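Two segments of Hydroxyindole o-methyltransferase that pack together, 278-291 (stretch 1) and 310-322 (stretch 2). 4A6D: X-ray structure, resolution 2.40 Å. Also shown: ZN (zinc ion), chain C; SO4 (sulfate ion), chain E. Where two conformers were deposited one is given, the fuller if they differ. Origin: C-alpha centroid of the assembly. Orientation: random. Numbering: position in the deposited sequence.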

# COMPACT_ATOMS: atom_id res chain seq x y z
N GLY A 278 38.68 10.36 8.25
CA GLY A 278 37.26 10.44 8.56
C GLY A 278 36.41 9.31 8.01
O GLY A 278 36.76 8.65 7.03
N ILE A 279 35.25 9.15 8.63
CA ILE A 279 34.22 8.22 8.21
C ILE A 279 32.91 9.01 8.13
O ILE A 279 32.52 9.64 9.10
CB ILE A 279 34.13 6.92 9.05
CG1 ILE A 279 33.07 5.96 8.45
CG2 ILE A 279 33.91 7.22 10.56
CD1 ILE A 279 33.13 4.66 8.87
N LEU A 280 32.31 9.05 6.92
CA LEU A 280 31.08 9.76 6.67
C LEU A 280 30.00 8.73 6.48
O LEU A 280 30.01 8.00 5.49
CB LEU A 280 31.17 10.70 5.45
CG LEU A 280 29.88 11.52 5.15
CD1 LEU A 280 29.58 12.53 6.25
CD2 LEU A 280 29.97 12.23 3.83
N VAL A 281 29.10 8.64 7.47
CA VAL A 281 27.98 7.70 7.50
C VAL A 281 26.74 8.46 7.07
O VAL A 281 26.44 9.51 7.64
CB VAL A 281 27.82 7.01 8.88
CG1 VAL A 281 26.52 6.19 8.95
CG2 VAL A 281 29.05 6.14 9.20
N ILE A 282 26.08 7.98 6.00
CA ILE A 282 24.89 8.64 5.46
C ILE A 282 23.73 7.68 5.58
O ILE A 282 23.68 6.68 4.89
CB ILE A 282 25.06 9.19 4.02
CG1 ILE A 282 26.15 10.27 4.00
CG2 ILE A 282 23.69 9.72 3.48
CD1 ILE A 282 26.70 10.55 2.69
N GLU A 283 22.82 7.98 6.53
CA GLU A 283 21.66 7.16 6.84
C GLU A 283 20.50 8.07 7.30
O GLU A 283 20.72 9.23 7.64
CB GLU A 283 22.00 6.12 7.95
CG GLU A 283 23.07 5.07 7.63
CD GLU A 283 22.68 3.93 6.72
OE1 GLU A 283 21.74 4.10 5.93
OE2 GLU A 283 23.39 2.89 6.74
N SER A 284 19.28 7.51 7.31
CA SER A 284 18.08 8.18 7.81
C SER A 284 18.06 7.93 9.31
O SER A 284 17.87 6.80 9.76
CB SER A 284 16.81 7.61 7.15
OG SER A 284 15.77 8.57 7.30
N LEU A 285 18.27 8.97 10.06
CA LEU A 285 18.37 8.87 11.51
C LEU A 285 17.04 8.72 12.20
O LEU A 285 16.10 9.45 11.91
CB LEU A 285 19.16 10.07 12.09
CG LEU A 285 20.65 10.17 11.72
CD1 LEU A 285 21.26 11.47 12.23
CD2 LEU A 285 21.44 8.99 12.26
N LEU A 286 16.97 7.76 13.12
CA LEU A 286 15.77 7.54 13.92
C LEU A 286 15.78 8.51 15.09
O LEU A 286 16.85 8.75 15.66
CB LEU A 286 15.74 6.10 14.47
CG LEU A 286 14.88 5.09 13.77
CD1 LEU A 286 14.91 3.81 14.54
CD2 LEU A 286 13.41 5.53 13.65
N ASP A 287 14.61 9.04 15.51
CA ASP A 287 14.58 9.92 16.69
C ASP A 287 15.10 9.05 17.87
O ASP A 287 14.89 7.84 17.85
CB ASP A 287 13.13 10.40 17.03
CG ASP A 287 12.42 11.35 16.06
OD1 ASP A 287 13.10 11.94 15.20
OD2 ASP A 287 11.15 11.49 16.16
N GLU A 288 15.71 9.65 18.88
CA GLU A 288 16.19 8.91 20.05
C GLU A 288 15.19 7.96 20.74
O GLU A 288 15.62 6.93 21.27
CB GLU A 288 16.86 9.83 21.05
CG GLU A 288 18.26 10.27 20.63
CD GLU A 288 19.33 9.20 20.51
OE1 GLU A 288 19.14 8.09 21.06
OE2 GLU A 288 20.36 9.49 19.86
N ASP A 289 13.89 8.29 20.75
CA ASP A 289 12.84 7.44 21.34
C ASP A 289 12.41 6.29 20.39
O ASP A 289 11.57 5.47 20.78
CB ASP A 289 11.63 8.26 21.86
CG ASP A 289 10.85 9.14 20.89
OD1 ASP A 289 10.92 8.91 19.67
OD2 ASP A 289 10.09 10.02 21.37
N ARG A 290 13.02 6.24 19.17
CA ARG A 290 12.74 5.28 18.10
C ARG A 290 11.30 5.39 17.58
O ARG A 290 10.86 4.59 16.75
CB ARG A 290 13.14 3.82 18.47
CG ARG A 290 14.60 3.68 18.92
CD ARG A 290 15.08 2.25 18.96
NE ARG A 290 14.44 1.49 20.03
CZ ARG A 290 14.90 1.40 21.28
NH1 ARG A 290 16.01 2.04 21.63
NH2 ARG A 290 14.25 0.69 22.18
N ARG A 291 10.59 6.45 18.01
CA ARG A 291 9.21 6.68 17.64
C ARG A 291 8.97 7.69 16.50
O ARG A 291 7.88 8.22 16.36
CB ARG A 291 8.35 6.94 18.87
CG ARG A 291 7.07 6.08 18.84
CD ARG A 291 6.44 5.90 20.20
NE ARG A 291 7.30 5.12 21.10
CZ ARG A 291 8.06 5.63 22.07
NH1 ARG A 291 8.09 6.94 22.27
NH2 ARG A 291 8.77 4.83 22.84
ZN ZN C . 28.29 3.01 23.93
S SO4 E . 33.56 11.12 21.01
O1 SO4 E . 32.67 12.11 21.66
O2 SO4 E . 33.16 11.01 19.61
O3 SO4 E . 34.99 11.50 21.11
O4 SO4 E . 33.38 9.81 21.66
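Stretch 2, residues 310-322: QERTPTHYHMLLS

Stretch 2 begins extended, through Gln310 to Thr313, then turns into a helix at Pro314 that runs back along the strand starting at Gly278, their directions 147° apart and the axes 11.7 Å apart at closest. In the strand, side chains alternate: Leu280 and Ile282 point away, whereas Ile279 and Val281 point toward the helix and meet residues one turn apart. Leu321, chi1 m and chi2 t, brings CD2 to 3.7 Å from Ile279 CG2. Tyr317, also m, packs its ring against Val281 CG1, 4.1 Å from Tyr317 CE1, and Leu285 CD2, 3.6 Å from Tyr317 CD2; Leu285 starts sideways, but its m, t rotamer carries its end nearer. The tyrosine suits this place because its ring packs against aliphatic groups while Tyr317 OH donates to the O of a water 2.7 Å away. A second water donates to Glu283 OE1 and Glu311 OE1, bridging two carboxylates of like charge 4.3 Å apart.

Where the extended segment passes, Leu286 N donates to Arg312 O at 3.0 Å. Beyond it, Glu288, folded m, m, swings its carboxylate to the helix start, where first-turn amides lack helical partners: OE2 accepts from Thr315 N at 3.0 Å and Thr315 OG1 at 2.7 Å. Thr313, chi1 p, caps the helix, its short side chain letting OG1 accept from another such amide, His316 N, at 3.2 Å.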

# COMPACT_ATOMS: atom_id res chain seq x y z
N GLN A 310 18.48 -2.66 10.33
CA GLN A 310 17.49 -1.79 10.96
C GLN A 310 17.97 -0.38 10.74
O GLN A 310 19.15 -0.17 10.39
CB GLN A 310 17.48 -2.06 12.50
CG GLN A 310 18.88 -1.97 13.14
CD GLN A 310 19.01 -2.27 14.62
OE1 GLN A 310 19.91 -3.03 15.05
NE2 GLN A 310 18.27 -1.54 15.45
N GLU A 311 17.10 0.59 11.00
CA GLU A 311 17.52 1.99 11.02
C GLU A 311 17.98 2.25 12.47
O GLU A 311 17.63 1.48 13.37
CB GLU A 311 16.41 2.94 10.54
CG GLU A 311 16.03 2.75 9.06
CD GLU A 311 17.12 2.84 8.01
OE1 GLU A 311 18.10 3.61 8.20
OE2 GLU A 311 17.01 2.13 6.98
N ARG A 312 18.84 3.23 12.69
CA ARG A 312 19.36 3.46 14.05
C ARG A 312 19.29 4.90 14.46
O ARG A 312 19.19 5.78 13.61
CB ARG A 312 20.81 2.90 14.19
CG ARG A 312 20.95 1.39 13.92
CD ARG A 312 22.41 0.99 13.73
NE ARG A 312 22.65 -0.45 13.82
CZ ARG A 312 22.77 -1.28 12.79
NH1 ARG A 312 22.60 -0.83 11.55
NH2 ARG A 312 23.05 -2.55 12.98
N THR A 313 19.36 5.14 15.78
CA THR A 313 19.40 6.47 16.41
C THR A 313 20.83 7.01 16.40
O THR A 313 21.80 6.21 16.36
CB THR A 313 18.90 6.42 17.89
OG1 THR A 313 19.83 5.71 18.70
CG2 THR A 313 17.45 5.86 18.03
N PRO A 314 21.01 8.36 16.51
CA PRO A 314 22.36 8.93 16.58
C PRO A 314 23.28 8.28 17.63
O PRO A 314 24.46 7.99 17.37
CB PRO A 314 22.09 10.39 16.89
CG PRO A 314 20.80 10.66 16.26
CD PRO A 314 19.99 9.44 16.57
N THR A 315 22.71 8.02 18.83
CA THR A 315 23.41 7.38 19.95
C THR A 315 23.89 5.96 19.55
O THR A 315 25.00 5.57 19.89
CB THR A 315 22.48 7.40 21.17
OG1 THR A 315 22.32 8.75 21.62
CG2 THR A 315 22.98 6.56 22.30
N HIS A 316 23.03 5.20 18.82
CA HIS A 316 23.34 3.85 18.36
C HIS A 316 24.53 3.87 17.39
O HIS A 316 25.46 3.09 17.58
CB HIS A 316 22.11 3.19 17.75
CG HIS A 316 22.21 1.69 17.59
ND1 HIS A 316 21.10 0.93 17.30
CD2 HIS A 316 23.29 0.87 17.69
CE1 HIS A 316 21.53 -0.32 17.23
NE2 HIS A 316 22.84 -0.40 17.46
N TYR A 317 24.53 4.81 16.42
CA TYR A 317 25.64 4.99 15.47
C TYR A 317 26.88 5.43 16.22
O TYR A 317 27.97 4.99 15.87
CB TYR A 317 25.31 5.99 14.36
CG TYR A 317 24.40 5.42 13.28
CD1 TYR A 317 24.85 4.44 12.41
CD2 TYR A 317 23.09 5.88 13.13
CE1 TYR A 317 24.04 3.94 11.39
CE2 TYR A 317 22.26 5.39 12.12
CZ TYR A 317 22.75 4.43 11.25
OH TYR A 317 21.95 3.92 10.25
N HIS A 318 26.71 6.21 17.31
CA HIS A 318 27.79 6.65 18.18
C HIS A 318 28.43 5.47 18.90
O HIS A 318 29.64 5.40 18.88
CB HIS A 318 27.32 7.74 19.18
CG HIS A 318 28.44 8.49 19.84
ND1 HIS A 318 28.19 9.56 20.69
CD2 HIS A 318 29.78 8.33 19.73
CE1 HIS A 318 29.38 10.01 21.07
NE2 HIS A 318 30.37 9.30 20.52
N MET A 319 27.62 4.55 19.52
CA MET A 319 28.20 3.41 20.21
C MET A 319 29.03 2.60 19.21
O MET A 319 30.20 2.32 19.50
CB MET A 319 27.14 2.53 20.92
CG MET A 319 26.32 3.30 21.94
SD MET A 319 26.19 2.57 23.59
CE MET A 319 24.36 2.49 23.77
N LEU A 320 28.46 2.30 17.99
CA LEU A 320 29.13 1.56 16.92
C LEU A 320 30.44 2.20 16.49
O LEU A 320 31.46 1.51 16.50
CB LEU A 320 28.20 1.29 15.71
CG LEU A 320 27.08 0.26 15.91
CD1 LEU A 320 26.12 0.25 14.72
CD2 LEU A 320 27.64 -1.15 16.06
N LEU A 321 30.42 3.50 16.14
CA LEU A 321 31.62 4.22 15.71
C LEU A 321 32.64 4.39 16.83
O LEU A 321 33.84 4.24 16.60
CB LEU A 321 31.29 5.57 15.07
CG LEU A 321 30.62 5.48 13.69
CD1 LEU A 321 29.95 6.77 13.33
CD2 LEU A 321 31.63 5.10 12.63
N SER A 322 32.17 4.65 18.05
CA SER A 322 33.07 4.80 19.19
C SER A 322 33.79 3.48 19.53
O SER A 322 34.95 3.51 19.89
CB SER A 322 32.31 5.33 20.40
OG SER A 322 33.24 5.69 21.41
O HOH W 1 18.96 4.88 6.18
O HOH W 2 19.36 4.68 10.24